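Local coordinates for isomaltodextranase (Arthrobacter globiformis, PDB 5AWO), which hydrolyses the alpha-1,6-glucosidic linkages of dextran, removing successive isomaltose units from the non-reducing ends of the chains, at residues 418-424 with 449-455; 403-409 with 461-467. All coordinates share one frame. Residues are numbered along the deposited sequence.

In the fold
Both contacts lie in the beta-sandwich domain that follows the catalytic barrel in this family 27 glycoside hydrolase, away from the catalytic residues, with their centres about 11 Å apart. Interaction 2 pairs strands 405-410 and 460-466 in the middle of a larger antiparallel sheet; interaction 1 pairs strands 418-423 and 450-455, a two-stranded sheet facing it. Interaction 1 is nested inside the loop that interaction 2 closes, and the chain passes from the larger sheet to the smaller between 405-410 and 418-423, and back between 450-455 and 460-466. The layers meet through Ile422, Phe424 and Leu455 against Leu409 and Val465, which makes the two pairings opposing walls of one hydrophobic core.

Interaction 1 of 2, residues 418-424 with 449-455; sequences VTKTIDF and SRATAAL. With PO4 (phosphate ion), chain B.
A two-stranded antiparallel sheet forms one layer of the C-terminal beta sandwich, strand 418-423 running against strand 450-455 with axes 4.6 Å apart at 163°. Both backbones are extended. Val418-Leu455, Lys420-Ala453 and Ile422-Ala451 are hydrogen-bonded pairs, each closed by two bonds: Val418 N to Leu455 O 3.0 Å and Leu455 N to Val418 O 2.9 Å; Lys420 N to Ala453 O and Ala453 N to Lys420 O, both 3.0 Å; Ile422 N to Ala451 O 2.8 Å and Ala451 N to Ile422 O 2.9 Å. Beyond the strand, Phe424 N reaches Ser449 O at 2.9 Å.

The face carrying Ile422, Ala451 and Leu455 turns to the sheet of 405-410 and 460-466. Phe424 (chi1 m) lays one ring face over Arg450 N and brings CZ to 4.0 Å from Ala451 CB, while the amine of Lys420 leads away to a salt bridge with Glu394.

On the other face, Thr421 (m) and Thr452 (t) join their OG1 atoms in a 2.7 Å hydrogen bond. Asp423, whose OD1 accepts from Lys426 N, is linked to Ser449 by a water 2.8 Å from Asp423 OD2 and 2.5 Å from Ser449 OG. A phosphate, probably from the crystallisation liquor, is hydrogen-bonded by Lys426 NZ and by Arg450 (chi1 p), with Arg450 NE to O3 and NH2 to O4 of the ion both 2.9 Å.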
ATOM      1  N   VAL A 418      -4.840  29.298  -0.146  1.00 14.20           N
ATOM      2  CA  VAL A 418      -4.300  28.975   1.170  1.00 14.73           C
ATOM      3  C   VAL A 418      -2.821  28.622   1.047  1.00 15.38           C
ATOM      4  O   VAL A 418      -2.416  27.872   0.144  1.00 15.87           O
ATOM      5  CB  VAL A 418      -5.065  27.782   1.792  1.00 15.38           C
ATOM      6  CG1 VAL A 418      -4.483  27.378   3.141  1.00 15.48           C
ATOM      7  CG2 VAL A 418      -6.547  28.105   1.907  1.00 15.86           C
ATOM      8  N   THR A 419      -2.023  29.166   1.954  1.00 14.68           N
ATOM      9  CA  THR A 419      -0.612  28.889   2.012  1.00 14.99           C
ATOM     10  C   THR A 419      -0.376  27.616   2.833  1.00 14.69           C
ATOM     11  O   THR A 419      -0.914  27.483   3.945  1.00 16.18           O
ATOM     12  CB  THR A 419       0.164  30.055   2.631  1.00 16.14           C
ATOM     13  OG1 THR A 419       0.026  31.181   1.765  1.00 17.67           O
ATOM     14  CG2 THR A 419       1.655  29.696   2.834  1.00 16.35           C
ATOM     15  N   LYS A 420       0.424  26.710   2.290  1.00 14.02           N
ATOM     16  CA  LYS A 420       0.845  25.506   2.973  1.00 14.25           C
ATOM     17  C   LYS A 420       2.357  25.449   2.990  1.00 14.26           C
ATOM     18  O   LYS A 420       2.997  25.798   1.991  1.00 14.45           O
ATOM     19  CB  LYS A 420       0.314  24.261   2.249  1.00 13.95           C
ATOM     20  CG  LYS A 420      -1.201  24.166   2.157  1.00 15.02           C
ATOM     21  CD  LYS A 420      -1.854  24.001   3.517  1.00 14.93           C
ATOM     22  CE  LYS A 420      -3.352  23.793   3.401  1.00 15.38           C
ATOM     23  NZ  LYS A 420      -4.050  23.788   4.720  1.00 15.43           N
ATOM     24  N   THR A 421       2.918  24.963   4.099  1.00 14.92           N
ATOM     25  CA  THR A 421       4.372  24.969   4.297  1.00 15.32           C
ATOM     26  C   THR A 421       4.799  23.724   5.060  1.00 16.29           C
ATOM     27  O   THR A 421       4.111  23.292   5.999  1.00 15.57           O
ATOM     28  CB  THR A 421       4.803  26.218   5.084  1.00 15.53           C
ATOM     29  OG1 THR A 421       4.481  27.394   4.333  1.00 15.82           O
ATOM     30  CG2 THR A 421       6.275  26.215   5.385  1.00 16.50           C
ATOM     31  N   ILE A 422       5.921  23.161   4.636  1.00 16.16           N
ATOM     32  CA  ILE A 422       6.623  22.134   5.392  1.00 17.07           C
ATOM     33  C   ILE A 422       8.029  22.665   5.682  1.00 17.85           C
ATOM     34  O   ILE A 422       8.788  23.000   4.776  1.00 17.85           O
ATOM     35  CB  ILE A 422       6.657  20.782   4.641  1.00 17.90           C
ATOM     36  CG1 ILE A 422       5.303  20.066   4.807  1.00 18.67           C
ATOM     37  CG2 ILE A 422       7.774  19.866   5.148  1.00 18.24           C
ATOM     38  CD1 ILE A 422       5.039  19.558   6.195  1.00 20.41           C
ATOM     39  N   ASP A 423       8.346  22.721   6.970  1.00 18.77           N
ATOM     40  CA  ASP A 423       9.631  23.213   7.439  1.00 18.94           C
ATOM     41  C   ASP A 423      10.550  22.036   7.707  1.00 18.68           C
ATOM     42  O   ASP A 423      10.153  21.059   8.377  1.00 17.60           O
ATOM     43  CB  ASP A 423       9.414  24.009   8.715  1.00 18.94           C
ATOM     44  CG  ASP A 423      10.676  24.713   9.160  1.00 20.19           C
ATOM     45  OD1 ASP A 423      11.562  24.077   9.797  1.00 22.81           O
ATOM     46  OD2 ASP A 423      10.801  25.899   8.840  1.00 21.29           O
ATOM     47  N   PHE A 424      11.748  22.072   7.141  1.00 19.31           N
ATOM     48  CA  PHE A 424      12.614  20.900   7.142  1.00 20.35           C
ATOM     49  C   PHE A 424      13.150  20.548   8.523  1.00 20.60           C
ATOM     50  O   PHE A 424      13.421  19.379   8.781  1.00 21.05           O
ATOM     51  CB  PHE A 424      13.752  21.011   6.115  1.00 20.76           C
ATOM     52  CG  PHE A 424      13.275  21.286   4.697  1.00 20.23           C
ATOM     53  CD1 PHE A 424      11.997  20.902   4.287  1.00 20.75           C
ATOM     54  CD2 PHE A 424      14.075  21.973   3.787  1.00 20.24           C
ATOM     55  CE1 PHE A 424      11.573  21.147   2.990  1.00 19.55           C
ATOM     56  CE2 PHE A 424      13.648  22.207   2.491  1.00 20.43           C
ATOM     57  CZ  PHE A 424      12.392  21.808   2.098  1.00 21.43           C
ATOM     58  N   SER A 449      15.216  26.074   3.661  1.00 19.72           N
ATOM     59  CA  SER A 449      14.869  25.531   4.966  1.00 20.57           C
ATOM     60  C   SER A 449      13.444  25.023   5.023  1.00 21.05           C
ATOM     61  O   SER A 449      13.036  24.455   6.035  1.00 19.84           O
ATOM     62  CB  SER A 449      15.015  26.608   6.053  1.00 22.10           C
ATOM     63  OG  SER A 449      14.075  27.657   5.907  1.00 21.35           O
ATOM     64  N   ARG A 450      12.689  25.238   3.946  1.00 19.31           N
ATOM     65  CA  ARG A 450      11.260  24.969   3.949  1.00 19.72           C
ATOM     66  C   ARG A 450      10.814  24.858   2.496  1.00 19.24           C
ATOM     67  O   ARG A 450      11.531  25.311   1.583  1.00 20.05           O
ATOM     68  CB  ARG A 450      10.518  26.086   4.680  1.00 20.05           C
ATOM     69  CG  ARG A 450      10.713  27.460   4.049  1.00 20.57           C
ATOM     70  CD  ARG A 450      10.623  28.612   5.038  1.00 20.90           C
ATOM     71  NE  ARG A 450       9.282  28.777   5.604  1.00 21.29           N
ATOM     72  CZ  ARG A 450       8.309  29.542   5.093  1.00 22.60           C
ATOM     73  NH1 ARG A 450       8.478  30.220   3.948  1.00 25.32           N
ATOM     74  NH2 ARG A 450       7.146  29.618   5.733  1.00 22.54           N
ATOM     75  N   ALA A 451       9.681  24.187   2.302  1.00 18.87           N
ATOM     76  CA  ALA A 451       8.953  24.180   1.034  1.00 17.79           C
ATOM     77  C   ALA A 451       7.575  24.780   1.295  1.00 17.17           C
ATOM     78  O   ALA A 451       6.902  24.432   2.285  1.00 17.76           O
ATOM     79  CB  ALA A 451       8.839  22.759   0.524  1.00 17.44           C
ATOM     80  N   THR A 452       7.155  25.690   0.415  1.00 15.72           N
ATOM     81  CA  THR A 452       5.922  26.438   0.638  1.00 16.00           C
ATOM     82  C   THR A 452       5.231  26.739  -0.685  1.00 15.93           C
ATOM     83  O   THR A 452       5.878  26.796  -1.727  1.00 16.53           O
ATOM     84  CB  THR A 452       6.205  27.753   1.396  1.00 16.68           C
ATOM     85  OG1 THR A 452       4.989  28.382   1.832  1.00 15.51           O
ATOM     86  CG2 THR A 452       7.013  28.721   0.568  1.00 17.23           C
ATOM     87  N   ALA A 453       3.920  26.910  -0.630  1.00 15.58           N
ATOM     88  CA  ALA A 453       3.156  27.298  -1.807  1.00 15.83           C
ATOM     89  C   ALA A 453       1.882  27.981  -1.398  1.00 15.58           C
ATOM     90  O   ALA A 453       1.236  27.576  -0.422  1.00 15.90           O
ATOM     91  CB  ALA A 453       2.830  26.085  -2.653  1.00 16.28           C
ATOM     92  N   ALA A 454       1.522  29.018  -2.143  1.00 15.27           N
ATOM     93  CA  ALA A 454       0.248  29.691  -2.012  1.00 14.87           C
ATOM     94  C   ALA A 454      -0.641  29.087  -3.070  1.00 15.55           C
ATOM     95  O   ALA A 454      -0.516  29.345  -4.255  1.00 18.42           O
ATOM     96  CB  ALA A 454       0.405  31.196  -2.242  1.00 15.61           C
ATOM     97  N   LEU A 455      -1.535  28.201  -2.631  1.00 14.35           N
ATOM     98  CA  LEU A 455      -2.251  27.336  -3.525  1.00 14.43           C
ATOM     99  C   LEU A 455      -3.671  27.783  -3.783  1.00 13.65           C
ATOM    100  O   LEU A 455      -4.430  28.031  -2.844  1.00 13.61           O
ATOM    101  CB  LEU A 455      -2.303  25.948  -2.908  1.00 13.99           C
ATOM    102  CG  LEU A 455      -0.965  25.228  -2.745  1.00 14.11           C
ATOM    103  CD1 LEU A 455      -1.080  24.002  -1.861  1.00 14.40           C
ATOM    104  CD2 LEU A 455      -0.425  24.852  -4.099  1.00 14.48           C
TER
HETATM  105  P   PO4 B 701       7.828  27.724   9.063  1.00 22.08           P
HETATM  106  O1  PO4 B 701       8.538  28.551  10.132  1.00 25.31           O
HETATM  107  O2  PO4 B 701       7.159  26.534   9.780  1.00 22.50           O
HETATM  108  O3  PO4 B 701       8.799  27.219   8.022  1.00 21.28           O
HETATM  109  O4  PO4 B 701       6.769  28.559   8.395  1.00 22.58           O
HETATM  110  O   HOH W   1      12.882  27.633   8.135  1.00 26.23           O

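Interaction 2 of 2, residues 403-409 with 461-467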
ATOM      1  N   GLY A 403      17.991   9.199   1.064  1.00 19.55           N
ATOM      2  CA  GLY A 403      17.904  10.271   2.007  1.00 18.98           C
ATOM      3  C   GLY A 403      17.172  11.532   1.528  1.00 17.65           C
ATOM      4  O   GLY A 403      16.877  12.411   2.328  1.00 19.28           O
ATOM      5  N   SER A 404      16.910  11.615   0.224  1.00 18.23           N
ATOM      6  CA  SER A 404      16.099  12.717  -0.305  1.00 18.04           C
ATOM      7  C   SER A 404      14.638  12.501   0.079  1.00 17.63           C
ATOM      8  O   SER A 404      14.292  11.461   0.612  1.00 19.63           O
ATOM      9  CB  SER A 404      16.244  12.844  -1.812  1.00 17.82           C
ATOM     10  OG  SER A 404      15.792  11.712  -2.519  1.00 17.99           O
ATOM     11  N   TRP A 405      13.808  13.496  -0.216  1.00 16.48           N
ATOM     12  CA  TRP A 405      12.405  13.475   0.177  1.00 16.59           C
ATOM     13  C   TRP A 405      11.491  13.882  -0.964  1.00 17.08           C
ATOM     14  O   TRP A 405      11.859  14.669  -1.843  1.00 16.77           O
ATOM     15  CB  TRP A 405      12.177  14.476   1.293  1.00 16.50           C
ATOM     16  CG  TRP A 405      12.891  14.149   2.598  1.00 17.32           C
ATOM     17  CD1 TRP A 405      14.251  14.189   2.848  1.00 18.84           C
ATOM     18  CD2 TRP A 405      12.268  13.739   3.819  1.00 17.06           C
ATOM     19  NE1 TRP A 405      14.480  13.819   4.152  1.00 18.67           N
ATOM     20  CE2 TRP A 405      13.290  13.530   4.763  1.00 18.25           C
ATOM     21  CE3 TRP A 405      10.937  13.497   4.208  1.00 17.90           C
ATOM     22  CZ2 TRP A 405      13.027  13.122   6.069  1.00 19.20           C
ATOM     23  CZ3 TRP A 405      10.684  13.094   5.523  1.00 18.13           C
ATOM     24  CH2 TRP A 405      11.724  12.909   6.428  1.00 18.77           C
ATOM     25  N   GLY A 406      10.277  13.359  -0.895  1.00 16.12           N
ATOM     26  CA  GLY A 406       9.146  13.907  -1.631  1.00 15.77           C
ATOM     27  C   GLY A 406       8.267  14.673  -0.650  1.00 15.73           C
ATOM     28  O   GLY A 406       7.910  14.142   0.407  1.00 16.91           O
ATOM     29  N   VAL A 407       7.923  15.923  -0.985  1.00 14.46           N
ATOM     30  CA  VAL A 407       7.072  16.755  -0.148  1.00 15.65           C
ATOM     31  C   VAL A 407       5.905  17.253  -1.005  1.00 15.02           C
ATOM     32  O   VAL A 407       6.133  17.814  -2.084  1.00 15.08           O
ATOM     33  CB  VAL A 407       7.864  17.961   0.436  1.00 17.06           C
ATOM     34  CG1 VAL A 407       6.961  18.898   1.219  1.00 18.15           C
ATOM     35  CG2 VAL A 407       9.051  17.467   1.268  1.00 18.33           C
ATOM     36  N   ALA A 408       4.671  17.054  -0.531  1.00 13.77           N
ATOM     37  CA  ALA A 408       3.463  17.462  -1.294  1.00 13.82           C
ATOM     38  C   ALA A 408       2.539  18.298  -0.436  1.00 13.98           C
ATOM     39  O   ALA A 408       2.307  18.008   0.733  1.00 14.57           O
ATOM     40  CB  ALA A 408       2.755  16.238  -1.830  1.00 14.21           C
ATOM     41  N   LEU A 409       2.049  19.395  -1.033  1.00 13.44           N
ATOM     42  CA  LEU A 409       1.234  20.376  -0.351  1.00 13.12           C
ATOM     43  C   LEU A 409      -0.087  20.506  -1.133  1.00 12.36           C
ATOM     44  O   LEU A 409      -0.056  20.560  -2.366  1.00 13.78           O
ATOM     45  CB  LEU A 409       1.936  21.716  -0.310  1.00 13.57           C
ATOM     46  CG  LEU A 409       3.349  21.741   0.260  1.00 14.02           C
ATOM     47  CD1 LEU A 409       4.002  23.091   0.045  1.00 13.59           C
ATOM     48  CD2 LEU A 409       3.391  21.376   1.723  1.00 14.83           C
ATOM     49  N   ALA A 461       1.161  21.250  -4.914  1.00 13.51           N
ATOM     50  CA  ALA A 461       2.532  21.342  -5.361  1.00 14.05           C
ATOM     51  C   ALA A 461       3.293  20.145  -4.813  1.00 13.57           C
ATOM     52  O   ALA A 461       2.975  19.661  -3.725  1.00 13.85           O
ATOM     53  CB  ALA A 461       3.171  22.615  -4.881  1.00 15.14           C
ATOM     54  N   ILE A 462       4.262  19.657  -5.580  1.00 13.78           N
ATOM     55  CA  ILE A 462       5.079  18.539  -5.137  1.00 13.89           C
ATOM     56  C   ILE A 462       6.535  18.825  -5.473  1.00 14.06           C
ATOM     57  O   ILE A 462       6.875  19.362  -6.549  1.00 14.24           O
ATOM     58  CB  ILE A 462       4.562  17.189  -5.711  1.00 14.45           C
ATOM     59  CG1 ILE A 462       5.119  15.985  -4.980  1.00 14.51           C
ATOM     60  CG2 ILE A 462       4.766  17.087  -7.202  1.00 14.45           C
ATOM     61  CD1 ILE A 462       4.421  14.677  -5.296  1.00 15.40           C
ATOM     62  N   PHE A 463       7.392  18.468  -4.513  1.00 14.48           N
ATOM     63  CA  PHE A 463       8.805  18.863  -4.529  1.00 14.77           C
ATOM     64  C   PHE A 463       9.683  17.649  -4.272  1.00 15.21           C
ATOM     65  O   PHE A 463       9.333  16.756  -3.482  1.00 15.59           O
ATOM     66  CB  PHE A 463       9.095  19.896  -3.434  1.00 15.35           C
ATOM     67  CG  PHE A 463       8.257  21.133  -3.496  1.00 14.88           C
ATOM     68  CD1 PHE A 463       8.665  22.244  -4.246  1.00 14.96           C
ATOM     69  CD2 PHE A 463       7.048  21.194  -2.813  1.00 15.69           C
ATOM     70  CE1 PHE A 463       7.889  23.376  -4.309  1.00 15.45           C
ATOM     71  CE2 PHE A 463       6.272  22.322  -2.881  1.00 15.96           C
ATOM     72  CZ  PHE A 463       6.702  23.417  -3.611  1.00 15.32           C
ATOM     73  N   ARG A 464      10.845  17.626  -4.934  1.00 15.04           N
ATOM     74  CA  ARG A 464      11.957  16.769  -4.481  1.00 15.55           C
ATOM     75  C   ARG A 464      12.833  17.650  -3.619  1.00 15.94           C
ATOM     76  O   ARG A 464      13.281  18.706  -4.081  1.00 16.66           O
ATOM     77  CB  ARG A 464      12.744  16.219  -5.668  1.00 15.96           C
ATOM     78  CG  ARG A 464      14.010  15.430  -5.287  1.00 17.10           C
ATOM     79  CD  ARG A 464      13.745  14.046  -4.734  1.00 18.24           C
ATOM     80  NE  ARG A 464      13.292  13.144  -5.772  1.00 19.06           N
ATOM     81  CZ  ARG A 464      13.585  11.846  -5.878  1.00 19.04           C
ATOM     82  NH1 ARG A 464      14.323  11.228  -4.986  1.00 20.78           N
ATOM     83  NH2 ARG A 464      13.089  11.155  -6.871  1.00 18.86           N
ATOM     84  N   VAL A 465      13.085  17.219  -2.379  1.00 16.54           N
ATOM     85  CA  VAL A 465      13.956  17.912  -1.453  1.00 17.35           C
ATOM     86  C   VAL A 465      15.185  17.042  -1.174  1.00 17.05           C
ATOM     87  O   VAL A 465      15.081  15.865  -0.823  1.00 17.16           O
ATOM     88  CB  VAL A 465      13.224  18.241  -0.145  1.00 17.55           C
ATOM     89  CG1 VAL A 465      14.156  18.975   0.819  1.00 17.88           C
ATOM     90  CG2 VAL A 465      11.958  19.059  -0.431  1.00 17.88           C
ATOM     91  N   THR A 466      16.357  17.629  -1.428  1.00 17.95           N
ATOM     92  CA  THR A 466      17.609  16.886  -1.367  1.00 19.42           C
ATOM     93  C   THR A 466      18.563  17.549  -0.362  1.00 20.70           C
ATOM     94  O   THR A 466      19.228  18.549  -0.684  1.00 21.61           O
ATOM     95  CB  THR A 466      18.272  16.807  -2.757  1.00 20.14           C
ATOM     96  OG1 THR A 466      17.329  16.339  -3.743  1.00 19.99           O
ATOM     97  CG2 THR A 466      19.464  15.853  -2.757  1.00 21.23           C
ATOM     98  N   PRO A 467      18.610  17.018   0.870  1.00 21.36           N
ATOM     99  CA  PRO A 467      19.572  17.487   1.869  1.00 21.51           C
ATOM    100  C   PRO A 467      21.002  17.327   1.361  1.00 21.96           C
ATOM    101  O   PRO A 467      21.311  16.320   0.737  1.00 23.92           O
ATOM    102  CB  PRO A 467      19.330  16.535   3.047  1.00 22.19           C
ATOM    103  CG  PRO A 467      17.880  16.180   2.919  1.00 21.48           C
ATOM    104  CD  PRO A 467      17.675  16.039   1.448  1.00 20.63           C
TER
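Val407, Leu409, Phe463 and Val465 form the apolar centre on one face of this strand pair. Val407 CG2 meets Val465 CG2 at 3.7 Å, and Leu409 CD1 lies 3.8 Å from Phe463 CE2; Ile422 and Phe424 cover this face from the facing sheet. Further along, Trp405 CB sits 4.2 Å from Val465 CB, and the indole edge receives Pro467, with Trp405 CD1 to Pro467 CD at 4.1 Å. Phe480 packs edge-to-face with the same indole.

The backbones beneath are central strands of the larger sheet of the C-terminal beta sandwich, as in other family 27 enzymes. They run antiparallel at 160°, their axes 4.7 Å apart, and Trp405-Val465, Val407-Phe463 and Leu409-Ala461 are the hydrogen-bonded pairs. The bonds include Trp405 N to Val465 O and Phe463 N to Val407 O, both 2.8 Å, and Leu409 N to Ala461 O, 2.9 Å. Strands 395-399 and 434-438 flank the pair.

The opposite face carries Ala408, Ile462 and Arg464, with Gly406 adding no side chain to it. Ala408 CB touches Ile462 CG1 at 3.9 Å, and helix 362-370 covers Ile462. At the polar edge Arg464 folds back through p rotamers at chi2 and chi3, so that its NH1 donates to Ser404 OG at 2.9 Å; its NH2 forms a salt bridge with Asp370, and Ser404 OG also bonds to Asp402.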